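Side-chain contact in tryptophane-5-halogenase (Microbispora sp. ATCC PTA-5024, PDB 5UAO), which probably chlorinates a tryptophan of the NAI-107 lanthipeptide at the 5-position of its indole, using flavin-adenine dinucleotide: residues 81-85 against 86-90. Residues are numbered along the deposited sequence; the frame is centred on the assembly and turned at random.
Sequences FLHHY and LGIDP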
ATOM      1  N   PHE A  81      -5.944 -13.481 -15.436  1.00 29.65           N
ATOM      2  CA  PHE A  81      -7.202 -12.839 -15.781  1.00 29.15           C
ATOM      3  C   PHE A  81      -7.961 -13.538 -16.899  1.00 31.32           C
ATOM      4  O   PHE A  81      -9.146 -13.894 -16.764  1.00 30.49           O
ATOM      5  CB  PHE A  81      -6.930 -11.352 -16.124  1.00 27.83           C
ATOM      6  CG  PHE A  81      -8.165 -10.564 -16.382  1.00 24.72           C
ATOM      7  CD1 PHE A  81      -8.840  -9.957 -15.364  1.00 25.14           C
ATOM      8  CD2 PHE A  81      -8.602 -10.388 -17.663  1.00 26.23           C
ATOM      9  CE1 PHE A  81     -10.024  -9.256 -15.626  1.00 23.32           C
ATOM     10  CE2 PHE A  81      -9.756  -9.708 -17.932  1.00 27.53           C
ATOM     11  CZ  PHE A  81     -10.461  -9.117 -16.912  1.00 25.21           C
ATOM     12  N   LEU A  82      -7.266 -13.833 -17.986  1.00 30.11           N
ATOM     13  CA  LEU A  82      -7.927 -14.468 -19.094  1.00 29.09           C
ATOM     14  C   LEU A  82      -8.482 -15.825 -18.681  1.00 30.26           C
ATOM     15  O   LEU A  82      -9.659 -16.128 -18.944  1.00 29.32           O
ATOM     16  CB  LEU A  82      -7.008 -14.611 -20.332  1.00 28.99           C
ATOM     17  CG  LEU A  82      -6.579 -13.277 -21.001  1.00 30.67           C
ATOM     18  CD1 LEU A  82      -5.391 -13.510 -21.926  1.00 32.02           C
ATOM     19  CD2 LEU A  82      -7.740 -12.591 -21.727  1.00 30.91           C
ATOM     20  N   HIS A  83      -7.636 -16.662 -18.090  1.00 26.79           N
ATOM     21  CA  HIS A  83      -8.029 -18.005 -17.900  1.00 25.95           C
ATOM     22  C   HIS A  83      -8.902 -18.224 -16.623  1.00 28.18           C
ATOM     23  O   HIS A  83      -9.835 -19.055 -16.660  1.00 32.66           O
ATOM     24  CB  HIS A  83      -6.858 -18.953 -17.969  1.00 27.57           C
ATOM     25  CG  HIS A  83      -6.102 -18.907 -19.277  1.00 26.80           C
ATOM     26  ND1 HIS A  83      -6.711 -19.062 -20.502  1.00 28.60           N
ATOM     27  CD2 HIS A  83      -4.795 -18.642 -19.526  1.00 24.64           C
ATOM     28  CE1 HIS A  83      -5.800 -18.905 -21.463  1.00 28.42           C
ATOM     29  NE2 HIS A  83      -4.622 -18.683 -20.892  1.00 29.00           N
ATOM     30  N   HIS A  84      -8.577 -17.556 -15.529  1.00 28.25           N
ATOM     31  CA  HIS A  84      -9.257 -17.762 -14.277  1.00 31.50           C
ATOM     32  C   HIS A  84     -10.473 -16.846 -14.214  1.00 32.19           C
ATOM     33  O   HIS A  84     -11.577 -17.326 -14.077  1.00 32.78           O
ATOM     34  CB  HIS A  84      -8.371 -17.567 -13.071  1.00 33.49           C
ATOM     35  CG  HIS A  84      -7.401 -18.678 -12.841  1.00 35.06           C
ATOM     36  ND1 HIS A  84      -7.799 -19.976 -12.620  1.00 34.37           N
ATOM     37  CD2 HIS A  84      -6.040 -18.689 -12.798  1.00 33.54           C
ATOM     38  CE1 HIS A  84      -6.732 -20.746 -12.451  1.00 30.90           C
ATOM     39  NE2 HIS A  84      -5.655 -19.988 -12.536  1.00 32.56           N
ATOM     40  N   TYR A  85     -10.297 -15.547 -14.387  1.00 32.23           N
ATOM     41  CA  TYR A  85     -11.383 -14.632 -14.168  1.00 34.37           C
ATOM     42  C   TYR A  85     -12.408 -14.767 -15.253  1.00 33.55           C
ATOM     43  O   TYR A  85     -13.636 -14.794 -14.965  1.00 33.93           O
ATOM     44  CB  TYR A  85     -10.880 -13.208 -14.139  1.00 33.92           C
ATOM     45  CG  TYR A  85     -11.822 -12.205 -13.524  1.00 33.32           C
ATOM     46  CD1 TYR A  85     -11.910 -12.078 -12.133  1.00 34.87           C
ATOM     47  CD2 TYR A  85     -12.509 -11.298 -14.313  1.00 31.90           C
ATOM     48  CE1 TYR A  85     -12.709 -11.105 -11.550  1.00 32.36           C
ATOM     49  CE2 TYR A  85     -13.317 -10.341 -13.765  1.00 30.04           C
ATOM     50  CZ  TYR A  85     -13.435 -10.264 -12.392  1.00 34.65           C
ATOM     51  OH  TYR A  85     -14.244  -9.328 -11.868  1.00 40.84           O
ATOM     52  N   LEU A  86     -11.959 -14.850 -16.508  1.00 28.24           N
ATOM     53  CA  LEU A  86     -12.932 -14.957 -17.599  1.00 28.48           C
ATOM     54  C   LEU A  86     -13.211 -16.439 -17.989  1.00 30.23           C
ATOM     55  O   LEU A  86     -14.054 -16.670 -18.870  1.00 31.40           O
ATOM     56  CB  LEU A  86     -12.531 -14.161 -18.836  1.00 28.33           C
ATOM     57  CG  LEU A  86     -12.298 -12.626 -18.725  1.00 27.75           C
ATOM     58  CD1 LEU A  86     -12.015 -12.151 -20.127  1.00 28.03           C
ATOM     59  CD2 LEU A  86     -13.489 -11.879 -18.179  1.00 29.28           C
ATOM     60  N   GLY A  87     -12.542 -17.406 -17.361  1.00 30.89           N
ATOM     61  CA  GLY A  87     -12.813 -18.852 -17.649  1.00 33.00           C
ATOM     62  C   GLY A  87     -12.544 -19.248 -19.109  1.00 34.66           C
ATOM     63  O   GLY A  87     -13.216 -20.121 -19.695  1.00 35.79           O
ATOM     64  N   ILE A  88     -11.546 -18.631 -19.724  1.00 33.46           N
ATOM     65  CA  ILE A  88     -11.200 -18.962 -21.110  1.00 30.23           C
ATOM     66  C   ILE A  88     -10.359 -20.214 -21.101  1.00 34.38           C
ATOM     67  O   ILE A  88      -9.337 -20.245 -20.425  1.00 31.37           O
ATOM     68  CB  ILE A  88     -10.410 -17.828 -21.779  1.00 30.77           C
ATOM     69  CG1 ILE A  88     -11.348 -16.632 -22.019  1.00 31.29           C
ATOM     70  CG2 ILE A  88      -9.800 -18.321 -23.067  1.00 31.88           C
ATOM     71  CD1 ILE A  88     -10.640 -15.428 -22.574  1.00 33.60           C
ATOM     72  N   ASP A  89     -10.817 -21.259 -21.800  1.00 33.68           N
ATOM     73  CA  ASP A  89     -10.100 -22.513 -21.926  1.00 37.07           C
ATOM     74  C   ASP A  89      -8.770 -22.361 -22.661  1.00 32.24           C
ATOM     75  O   ASP A  89      -8.731 -21.909 -23.793  1.00 30.54           O
ATOM     76  CB  ASP A  89     -10.950 -23.518 -22.733  1.00 36.80           C
ATOM     77  CG  ASP A  89     -10.186 -24.824 -23.052  1.00 40.63           C
ATOM     78  OD1 ASP A  89      -9.922 -25.617 -22.134  1.00 50.51           O
ATOM     79  OD2 ASP A  89      -9.831 -25.067 -24.214  1.00 43.49           O
ATOM     80  N   PRO A  90      -7.693 -22.823 -22.058  1.00 32.82           N
ATOM     81  CA  PRO A  90      -6.400 -22.523 -22.698  1.00 33.30           C
ATOM     82  C   PRO A  90      -6.121 -23.198 -23.996  1.00 32.27           C
ATOM     83  O   PRO A  90      -5.450 -22.608 -24.827  1.00 30.80           O
ATOM     84  CB  PRO A  90      -5.376 -22.934 -21.661  1.00 32.75           C
ATOM     85  CG  PRO A  90      -6.089 -23.745 -20.658  1.00 36.28           C
ATOM     86  CD  PRO A  90      -7.529 -23.325 -20.675  1.00 38.87           C
TER
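The carbonyl oxygen F81 O is gripped by two amides at the helix end: L86 N lies 3.0 Å from it, and Y85 N adds a weak bond. The five-residue reach to L86 is a pi-type turn that widens the last coil. Beyond it the chain reverses at G87, whose positive phi (61°) suits a residue without a side chain, and I88 N returns to L82 O at 3.2 Å. H83 reaches across to the loop after the turn: its CB departs away from the loop overall, but chi1 of -59° brings the ring back, and H83 ND1 donates to I88 O over 2.9 Å. The acceptor lies near the ring plane, although ND1 stands above the carbonyl plane of I88. P90 CB lies over one face of the H83 ring, off its centre. H83 NE2 is hydrogen-bonded to Y174 OH; histidine suits this buried place because both ring nitrogens are engaged. Apolar contacts accompany the polar ones: L86 CG sits 4.0 Å from F81 CE2, while L82 and I88 run alongside each other. D89, at the N-cap of helix 90-97, accepts E92 N with OD2. Branched apolar residues suit the flanks, L82 and L86 packing on helix 39-51 and I88 on helix 178-191, while H83 and P90 meet helix 517-524.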